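Local coordinates for protein Alp7A (Bacillus subtilis, PDB 5EC0) that binds ADP as an actin-like protein of the bacterial cytoskeleton and probably assembles into filaments that segregate plasmids, at residues L56-V61 against F69-L74; H89-S94 against T127-W132; H95-T100 against A148-G153. All coordinates share one frame; numbering follows the deposited sequence.

Interaction 1: L56-V61 against F69-L74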
loop_
_atom_site.group_PDB
_atom_site.type_symbol
_atom_site.label_atom_id
_atom_site.label_comp_id
_atom_site.label_asym_id
_atom_site.label_seq_id
_atom_site.Cartn_x
_atom_site.Cartn_y
_atom_site.Cartn_z
ATOM N N LEU A 56 17.368 -6.175 -7.456
ATOM C CA LEU A 56 17.049 -7.241 -6.501
ATOM C C LEU A 56 16.955 -8.624 -7.134
ATOM O O LEU A 56 15.948 -8.986 -7.747
ATOM C CB LEU A 56 15.737 -6.932 -5.774
ATOM C CG LEU A 56 15.868 -5.782 -4.783
ATOM C CD1 LEU A 56 14.538 -5.458 -4.163
ATOM C CD2 LEU A 56 16.907 -6.099 -3.721
ATOM N N LEU A 57 18.008 -9.401 -6.947
ATOM C CA LEU A 57 18.049 -10.777 -7.401
ATOM C C LEU A 57 18.371 -11.647 -6.198
ATOM O O LEU A 57 19.485 -11.602 -5.669
ATOM C CB LEU A 57 19.099 -10.954 -8.502
ATOM C CG LEU A 57 19.389 -12.378 -8.985
ATOM C CD1 LEU A 57 18.146 -13.030 -9.594
ATOM C CD2 LEU A 57 20.563 -12.392 -9.983
ATOM N N VAL A 58 17.399 -12.428 -5.756
ATOM C CA VAL A 58 17.554 -13.184 -4.531
ATOM C C VAL A 58 17.197 -14.643 -4.737
ATOM O O VAL A 58 16.554 -14.998 -5.716
ATOM C CB VAL A 58 16.667 -12.627 -3.405
ATOM C CG1 VAL A 58 17.027 -11.175 -3.095
ATOM C CG2 VAL A 58 15.187 -12.766 -3.779
ATOM N N SER A 59 17.611 -15.488 -3.804
ATOM C CA SER A 59 17.133 -16.858 -3.777
ATOM C C SER A 59 16.676 -17.177 -2.369
ATOM O O SER A 59 17.178 -16.608 -1.399
ATOM C CB SER A 59 18.211 -17.841 -4.217
ATOM O OG SER A 59 19.160 -18.030 -3.185
ATOM N N THR A 60 15.717 -18.084 -2.254
ATOM C CA THR A 60 15.294 -18.533 -0.950
ATOM C C THR A 60 14.817 -19.973 -1.085
ATOM O O THR A 60 14.515 -20.433 -2.190
ATOM C CB THR A 60 14.193 -17.619 -0.368
ATOM O OG1 THR A 60 13.994 -17.933 1.013
ATOM C CG2 THR A 60 12.891 -17.803 -1.113
ATOM N N VAL A 61 14.782 -20.696 0.028
ATOM C CA VAL A 61 14.386 -22.097 -0.012
ATOM C C VAL A 61 12.917 -22.253 0.339
ATOM O O VAL A 61 12.479 -21.879 1.417
ATOM C CB VAL A 61 15.234 -22.951 0.937
ATOM C CG1 VAL A 61 14.569 -24.303 1.165
ATOM C CG2 VAL A 61 16.654 -23.106 0.382
ATOM N N PHE A 69 14.455 -15.479 -7.719
ATOM C CA PHE A 69 13.442 -14.466 -8.016
ATOM C C PHE A 69 14.022 -13.103 -8.348
ATOM O O PHE A 69 14.915 -12.615 -7.660
ATOM C CB PHE A 69 12.469 -14.280 -6.831
ATOM C CG PHE A 69 11.797 -15.545 -6.386
ATOM C CD1 PHE A 69 12.388 -16.361 -5.425
ATOM C CD2 PHE A 69 10.577 -15.921 -6.923
ATOM C CE1 PHE A 69 11.778 -17.542 -5.018
ATOM C CE2 PHE A 69 9.958 -17.100 -6.521
ATOM C CZ PHE A 69 10.561 -17.912 -5.568
ATOM N N LEU A 70 13.476 -12.492 -9.394
ATOM C CA LEU A 70 13.632 -11.068 -9.644
ATOM C C LEU A 70 12.533 -10.340 -8.888
ATOM O O LEU A 70 11.367 -10.719 -8.974
ATOM C CB LEU A 70 13.550 -10.754 -11.146
ATOM C CG LEU A 70 14.567 -11.459 -12.049
ATOM C CD1 LEU A 70 14.234 -11.317 -13.551
ATOM C CD2 LEU A 70 15.964 -10.930 -11.757
ATOM N N VAL A 71 12.903 -9.294 -8.153
ATOM C CA VAL A 71 11.970 -8.561 -7.310
ATOM C C VAL A 71 11.975 -7.066 -7.604
ATOM O O VAL A 71 13.035 -6.457 -7.741
ATOM C CB VAL A 71 12.302 -8.735 -5.819
ATOM C CG1 VAL A 71 11.297 -7.977 -4.964
ATOM C CG2 VAL A 71 12.411 -10.223 -5.439
ATOM N N GLY A 72 10.794 -6.467 -7.668
ATOM C CA GLY A 72 10.702 -5.031 -7.836
ATOM C C GLY A 72 11.043 -4.593 -9.247
ATOM O O GLY A 72 10.697 -5.271 -10.225
ATOM N N GLU A 73 11.732 -3.460 -9.343
ATOM C CA GLU A 73 12.032 -2.835 -10.625
ATOM C C GLU A 73 12.858 -3.735 -11.543
ATOM O O GLU A 73 12.756 -3.621 -12.762
ATOM C CB GLU A 73 12.758 -1.503 -10.406
ATOM C CG GLU A 73 12.823 -0.606 -11.635
ATOM C CD GLU A 73 11.444 -0.178 -12.131
ATOM O OE1 GLU A 73 10.614 0.242 -11.293
ATOM O OE2 GLU A 73 11.198 -0.253 -13.358
ATOM N N LEU A 74 13.677 -4.618 -10.968
ATOM C CA LEU A 74 14.453 -5.549 -11.785
ATOM C C LEU A 74 13.548 -6.572 -12.481
ATOM O O LEU A 74 13.901 -7.110 -13.526
ATOM C CB LEU A 74 15.512 -6.269 -10.944
ATOM C CG LEU A 74 16.534 -7.092 -11.742
ATOM C CD1 LEU A 74 17.261 -6.225 -12.782
ATOM C CD2 LEU A 74 17.529 -7.774 -10.801
HETATM O O HOH W 1 14.828 -4.447 -8.239
#
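V58 and F69 form a hydrogen-bonded antiparallel pair: V58 N reaches F69 O at 3.1 Å and F69 N returns to V58 O at 2.9 Å, both bonds nearly straight. L57 and L70 follow as a non-hydrogen-bonded pair, CA to CA 5.0 Å, and beyond them V71 N bonds to L56 O. The short strand segments run at 143° to each other. G72 has positive phi (74°), and one water ties the chain together here, donating to V71 O and accepting from L56 N and L74 N. The two segments belong to the β-hairpin 56-62/65-71 in the sheet of one lobe of the actin-like fold, between strands 22-33 and 153-159. F69 and V71 share their face of the sheet with L56 and V58 and pack on V99 of helix 95-112. There L56 CB lies 3.9 Å from V71 CB, and V58 CG2, held between its own backbone N and carbonyl carbon, meets V71 CG2 at 4.1 Å. T60 CG2 reaches F69 CE1 at 4.1 Å, while T60 OG1 bonds to Q156 O. On the other face the branch ends of L57 and L70 touch, CD1 to CD2 3.7 Å. L74 comes back from the loop with CG anti to its backbone N (chi1 -170°), and its CD2 sits 3.6 Å from L56 O.

Interaction 2: H89-S94 against T127-W132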
loop_
_atom_site.group_PDB
_atom_site.type_symbol
_atom_site.label_atom_id
_atom_site.label_comp_id
_atom_site.label_asym_id
_atom_site.label_seq_id
_atom_site.Cartn_x
_atom_site.Cartn_y
_atom_site.Cartn_z
ATOM N N HIS A 89 -3.779 -11.670 -6.334
ATOM C CA HIS A 89 -3.363 -12.965 -5.807
ATOM C C HIS A 89 -3.732 -13.129 -4.325
ATOM O O HIS A 89 -3.795 -12.151 -3.574
ATOM C CB HIS A 89 -1.855 -13.169 -6.008
ATOM C CG HIS A 89 -1.006 -12.123 -5.354
ATOM N ND1 HIS A 89 -0.847 -10.858 -5.877
ATOM C CD2 HIS A 89 -0.267 -12.157 -4.218
ATOM C CE1 HIS A 89 -0.046 -10.158 -5.092
ATOM N NE2 HIS A 89 0.319 -10.921 -4.078
ATOM N N ASN A 90 -3.992 -14.371 -3.924
ATOM C CA ASN A 90 -4.261 -14.696 -2.529
ATOM C C ASN A 90 -3.017 -14.391 -1.697
ATOM O O ASN A 90 -2.000 -15.081 -1.800
ATOM C CB ASN A 90 -4.685 -16.165 -2.393
ATOM C CG ASN A 90 -5.158 -16.516 -0.990
ATOM O OD1 ASN A 90 -4.623 -16.022 0.004
ATOM N ND2 ASN A 90 -6.164 -17.382 -0.905
ATOM N N LYS A 91 -3.101 -13.348 -0.877
ATOM C CA LYS A 91 -1.930 -12.824 -0.189
ATOM C C LYS A 91 -1.323 -13.834 0.786
ATOM O O LYS A 91 -0.130 -13.759 1.107
ATOM C CB LYS A 91 -2.291 -11.535 0.554
ATOM C CG LYS A 91 -2.857 -10.432 -0.337
ATOM C CD LYS A 91 -1.759 -9.759 -1.152
ATOM C CE LYS A 91 -2.288 -8.547 -1.908
ATOM N NZ LYS A 91 -1.281 -8.040 -2.883
ATOM N N VAL A 92 -2.148 -14.779 1.244
ATOM C CA VAL A 92 -1.722 -15.745 2.250
ATOM C C VAL A 92 -0.985 -16.930 1.634
ATOM O O VAL A 92 0.086 -17.307 2.100
ATOM C CB VAL A 92 -2.919 -16.271 3.070
ATOM C CG1 VAL A 92 -2.458 -17.307 4.086
ATOM C CG2 VAL A 92 -3.625 -15.126 3.770
ATOM N N GLU A 93 -1.550 -17.508 0.579
ATOM C CA GLU A 93 -1.004 -18.742 0.019
ATOM C C GLU A 93 0.020 -18.513 -1.104
ATOM O O GLU A 93 0.758 -19.423 -1.474
ATOM C CB GLU A 93 -2.154 -19.619 -0.464
ATOM C CG GLU A 93 -3.071 -20.040 0.681
ATOM C CD GLU A 93 -4.342 -20.695 0.196
ATOM O OE1 GLU A 93 -4.743 -20.408 -0.951
ATOM O OE2 GLU A 93 -4.936 -21.502 0.951
ATOM N N SER A 94 0.071 -17.295 -1.627
ATOM C CA SER A 94 1.057 -16.925 -2.632
ATOM C C SER A 94 2.408 -16.585 -2.012
ATOM O O SER A 94 2.474 -15.945 -0.968
ATOM C CB SER A 94 0.570 -15.734 -3.446
ATOM O OG SER A 94 1.637 -15.176 -4.180
ATOM N N THR A 127 1.651 -6.536 9.165
ATOM C CA THR A 127 1.101 -6.297 7.841
ATOM C C THR A 127 -0.432 -6.326 7.957
ATOM O O THR A 127 -0.986 -6.089 9.049
ATOM C CB THR A 127 1.650 -7.315 6.790
ATOM O OG1 THR A 127 1.193 -6.948 5.486
ATOM C CG2 THR A 127 1.245 -8.774 7.101
ATOM N N MET A 128 -1.124 -6.575 6.854
ATOM C CA MET A 128 -2.585 -6.541 6.869
ATOM C C MET A 128 -3.128 -7.304 5.667
ATOM O O MET A 128 -2.364 -7.675 4.778
ATOM C CB MET A 128 -3.097 -5.085 6.884
ATOM C CG MET A 128 -2.285 -4.154 6.006
ATOM S SD MET A 128 -2.646 -2.387 6.141
ATOM C CE MET A 128 -1.287 -1.733 5.191
ATOM N N LEU A 129 -4.436 -7.552 5.651
ATOM C CA LEU A 129 -5.088 -8.235 4.527
ATOM C C LEU A 129 -6.213 -7.391 3.922
ATOM O O LEU A 129 -6.938 -6.712 4.647
ATOM C CB LEU A 129 -5.660 -9.583 4.965
ATOM C CG LEU A 129 -4.667 -10.723 5.179
ATOM C CD1 LEU A 129 -5.432 -11.977 5.540
ATOM C CD2 LEU A 129 -3.832 -10.926 3.924
ATOM N N PRO A 130 -6.374 -7.455 2.598
ATOM C CA PRO A 130 -7.464 -6.734 1.915
ATOM C C PRO A 130 -8.845 -7.309 2.243
ATOM O O PRO A 130 -8.991 -8.514 2.463
ATOM C CB PRO A 130 -7.135 -6.910 0.423
ATOM C CG PRO A 130 -6.332 -8.201 0.345
ATOM C CD PRO A 130 -5.562 -8.274 1.672
ATOM N N ILE A 131 -9.851 -6.442 2.267
ATOM C CA ILE A 131 -11.202 -6.849 2.621
ATOM C C ILE A 131 -11.763 -7.870 1.639
ATOM O O ILE A 131 -12.498 -8.783 2.037
ATOM C CB ILE A 131 -12.130 -5.609 2.742
ATOM C CG1 ILE A 131 -11.692 -4.776 3.945
ATOM C CG2 ILE A 131 -13.610 -6.007 2.902
ATOM C CD1 ILE A 131 -12.353 -3.430 4.028
ATOM N N TRP A 132 -11.397 -7.762 0.367
ATOM C CA TRP A 132 -11.962 -8.675 -0.616
ATOM C C TRP A 132 -11.490 -10.099 -0.313
ATOM O O TRP A 132 -12.199 -11.066 -0.575
ATOM C CB TRP A 132 -11.588 -8.270 -2.050
ATOM C CG TRP A 132 -10.117 -8.413 -2.396
ATOM C CD1 TRP A 132 -9.186 -7.409 -2.450
ATOM C CD2 TRP A 132 -9.419 -9.624 -2.750
ATOM N NE1 TRP A 132 -7.965 -7.917 -2.816
ATOM C CE2 TRP A 132 -8.077 -9.263 -2.999
ATOM C CE3 TRP A 132 -9.805 -10.964 -2.880
ATOM C CZ2 TRP A 132 -7.112 -10.209 -3.369
ATOM C CZ3 TRP A 132 -8.840 -11.903 -3.239
ATOM C CH2 TRP A 132 -7.509 -11.517 -3.482
#
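K91 rests on L129 and P130 by the aliphatic root of its side chain: K91 CB meets L129 CD2 at 3.8 Å, and K91 CG lies 4.0 Å from P130 CD, the lysine chain passing the proline ring at a slant. The chain then bends at its second torsion (chi2 -76°), which places CD, and runs extended to the ammonium. K91 NZ bonds to F10 O at the end of strand 2-10, and the side chain also touches N12, a residue that binds ADP. L129 divides its two methyls between neighbours, CD2 going to the lysine and CD1 to V92 CG2 at 4.0 Å, where the valine and leucine side chains meet at about a right angle. M143 and M147 of helix 140-149 pack against the same group. In the actin-like fold this is where strand 119-129 runs into the short helix 131-134, with P130 as N-cap residue, close to the nucleotide cleft: the P130 side chain is about 7 Å from the bound magnesium ion. With CG between its backbone N and carbonyl carbon (chi1 68°), W132 starts its indole back toward P130, whose CG stands 3.4 Å above the ring plane, offset toward the rim. The indole's six-membered ring presents its edge to the loop, W132 CH2 lying 3.8 Å from H89 O with that oxygen near the ring plane. The CB of H89 points away from 127-132, and its side chain is poorly ordered; the backbone carbonyl makes the contact. The loop is shaped from within by an Asx turn: N90 OD1 accepts from V92 N at 3.0 Å, the donor lying in the carboxamide plane, while S94 N bonds to N90 O.

Interaction 3: H95-T100 against A148-G153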
loop_
_atom_site.group_PDB
_atom_site.type_symbol
_atom_site.label_atom_id
_atom_site.label_comp_id
_atom_site.label_asym_id
_atom_site.label_seq_id
_atom_site.Cartn_x
_atom_site.Cartn_y
_atom_site.Cartn_z
ATOM N N HIS A 95 3.479 -17.001 -2.680
ATOM C CA HIS A 95 4.838 -16.759 -2.213
ATOM C C HIS A 95 5.310 -15.335 -2.500
ATOM O O HIS A 95 6.291 -14.863 -1.916
ATOM C CB HIS A 95 5.791 -17.755 -2.871
ATOM C CG HIS A 95 5.772 -17.694 -4.365
ATOM N ND1 HIS A 95 4.954 -18.497 -5.132
ATOM C CD2 HIS A 95 6.449 -16.906 -5.233
ATOM C CE1 HIS A 95 5.142 -18.217 -6.410
ATOM N NE2 HIS A 95 6.041 -17.253 -6.499
ATOM N N ILE A 96 4.610 -14.649 -3.399
ATOM C CA ILE A 96 5.017 -13.309 -3.818
ATOM C C ILE A 96 5.188 -12.286 -2.665
ATOM O O ILE A 96 6.221 -11.611 -2.609
ATOM C CB ILE A 96 4.033 -12.750 -4.878
ATOM C CG1 ILE A 96 4.201 -13.511 -6.190
ATOM C CG2 ILE A 96 4.238 -11.241 -5.104
ATOM C CD1 ILE A 96 3.211 -13.085 -7.262
ATOM N N PRO A 97 4.203 -12.162 -1.750
ATOM C CA PRO A 97 4.457 -11.228 -0.638
ATOM C C PRO A 97 5.649 -11.636 0.221
ATOM O O PRO A 97 6.459 -10.794 0.631
ATOM C CB PRO A 97 3.163 -11.292 0.198
ATOM C CG PRO A 97 2.138 -11.852 -0.705
ATOM C CD PRO A 97 2.855 -12.761 -1.665
ATOM N N TYR A 98 5.742 -12.928 0.499
ATOM C CA TYR A 98 6.819 -13.456 1.320
ATOM C C TYR A 98 8.202 -13.171 0.691
ATOM O O TYR A 98 9.126 -12.715 1.377
ATOM C CB TYR A 98 6.609 -14.954 1.525
ATOM C CG TYR A 98 7.746 -15.661 2.219
ATOM C CD1 TYR A 98 7.978 -15.481 3.579
ATOM C CD2 TYR A 98 8.567 -16.542 1.519
ATOM C CE1 TYR A 98 9.018 -16.125 4.217
ATOM C CE2 TYR A 98 9.606 -17.202 2.154
ATOM C CZ TYR A 98 9.825 -16.986 3.501
ATOM O OH TYR A 98 10.856 -17.641 4.132
ATOM N N VAL A 99 8.336 -13.430 -0.607
ATOM C CA VAL A 99 9.601 -13.169 -1.302
ATOM C C VAL A 99 9.902 -11.663 -1.329
ATOM O O VAL A 99 11.032 -11.239 -1.087
ATOM C CB VAL A 99 9.570 -13.750 -2.727
ATOM C CG1 VAL A 99 10.729 -13.219 -3.587
ATOM C CG2 VAL A 99 9.592 -15.285 -2.657
ATOM N N THR A 100 8.891 -10.840 -1.588
ATOM C CA THR A 100 9.121 -9.400 -1.567
ATOM C C THR A 100 9.618 -8.928 -0.189
ATOM O O THR A 100 10.568 -8.149 -0.100
ATOM C CB THR A 100 7.860 -8.632 -1.958
ATOM O OG1 THR A 100 7.314 -9.207 -3.150
ATOM C CG2 THR A 100 8.197 -7.176 -2.237
ATOM N N ALA A 148 -0.115 -13.692 9.504
ATOM C CA ALA A 148 0.942 -13.361 10.461
ATOM C C ALA A 148 1.929 -14.516 10.636
ATOM O O ALA A 148 3.135 -14.307 10.743
ATOM C CB ALA A 148 0.332 -12.972 11.829
ATOM N N SER A 149 1.415 -15.738 10.674
ATOM C CA SER A 149 2.267 -16.912 10.847
ATOM C C SER A 149 3.250 -17.113 9.703
ATOM O O SER A 149 4.288 -17.750 9.867
ATOM C CB SER A 149 1.402 -18.162 10.995
ATOM O OG SER A 149 0.615 -18.066 12.164
ATOM N N LYS A 150 2.909 -16.574 8.540
ATOM C CA LYS A 150 3.746 -16.701 7.361
ATOM C C LYS A 150 5.080 -15.991 7.569
ATOM O O LYS A 150 6.076 -16.306 6.925
ATOM C CB LYS A 150 3.031 -16.126 6.138
ATOM C CG LYS A 150 3.073 -17.011 4.919
ATOM C CD LYS A 150 2.658 -16.240 3.683
ATOM C CE LYS A 150 3.193 -16.900 2.416
ATOM N NZ LYS A 150 3.118 -15.937 1.292
ATOM N N PHE A 151 5.092 -15.029 8.476
ATOM C CA PHE A 151 6.260 -14.183 8.633
ATOM C C PHE A 151 6.982 -14.447 9.953
ATOM O O PHE A 151 8.204 -14.295 10.019
ATOM C CB PHE A 151 5.850 -12.721 8.482
ATOM C CG PHE A 151 5.321 -12.406 7.118
ATOM C CD1 PHE A 151 3.961 -12.521 6.842
ATOM C CD2 PHE A 151 6.190 -12.061 6.087
ATOM C CE1 PHE A 151 3.472 -12.264 5.579
ATOM C CE2 PHE A 151 5.715 -11.814 4.818
ATOM C CZ PHE A 151 4.347 -11.914 4.559
ATOM N N LEU A 152 6.231 -14.868 10.975
ATOM C CA LEU A 152 6.806 -15.282 12.261
ATOM C C LEU A 152 7.924 -16.325 12.099
ATOM O O LEU A 152 7.846 -17.222 11.248
ATOM C CB LEU A 152 5.707 -15.855 13.176
ATOM C CG LEU A 152 6.020 -15.970 14.668
ATOM C CD1 LEU A 152 6.340 -14.585 15.223
ATOM C CD2 LEU A 152 4.859 -16.603 15.451
ATOM N N GLY A 153 8.963 -16.210 12.922
ATOM C CA GLY A 153 10.039 -17.190 12.918
ATOM C C GLY A 153 11.258 -16.825 12.077
ATOM O O GLY A 153 11.482 -15.655 11.714
#
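Y98 meets K150 at its CB and F151 at its backbone and ring edge, the two coming from directions about 90° apart. K150 NZ comes to 3.6 Å from Y98 CB and 4.0 Å from H95 CA. Its CG stands off the staggered positions (chi1 -133°), and from there the chain runs extended to the first turn of helix 95-112. The polar partner there is the carbonyl of S94, though that bond is modelled too short for its length to be trusted. So near the N-terminal, positive end of the helix dipole, the ammonium would probably be disfavoured by that field, which the S94 carbonyl may offset. F151 projects its CE2 corner at the helix, 4.0 Å from Y98 CA. That corner lies near the plane of the tyrosine ring, at its edge, with Y98 CD1 4.5 Å away; P97 O in turn lies near the plane of the F151 ring, by the same CE2. K150 and F151, between helix 140-149 and strand 153-159, thus pack on the first turn of helix 95-112 in the same lobe of the actin-like fold. A148 O accepts from both F151 N and L152 N. Y98 has CG anti to its backbone N (chi1 173°), and its ring passes K150 O, CD1 at 3.9 Å, to meet H155 edge-to-face. F151 is stacked with F125 and edge-to-face with F101, which places it in an aromatic cluster. Within the helix, T100 N and T100 OG1 grip I96 O from opposite faces of its carbonyl plane, the hydroxyl at 2.7 Å.

How the interactions relate
From the N terminus, interaction 1 comes first and closes the hairpin 56-62/65-71 before the others open. The chain then enters loop 89-94, which opens interaction 2, and passes straight into helix 95-112, which opens interaction 3. Interaction 2 closes at 127-132, after strand 119-129, and interaction 3 at 148-153, after helix 140-149, so the two loops cross rather than nest. Interactions 1 and 3 share a packing layer: F69 CE2 lies 3.7 Å from H95 CD2, and V71 CG1 packs on T100 CG2. Interactions 2 and 3 meet where K91 O touches P97 CG. Together they join the sheet, the helix on it and the edge of the nucleotide cleft.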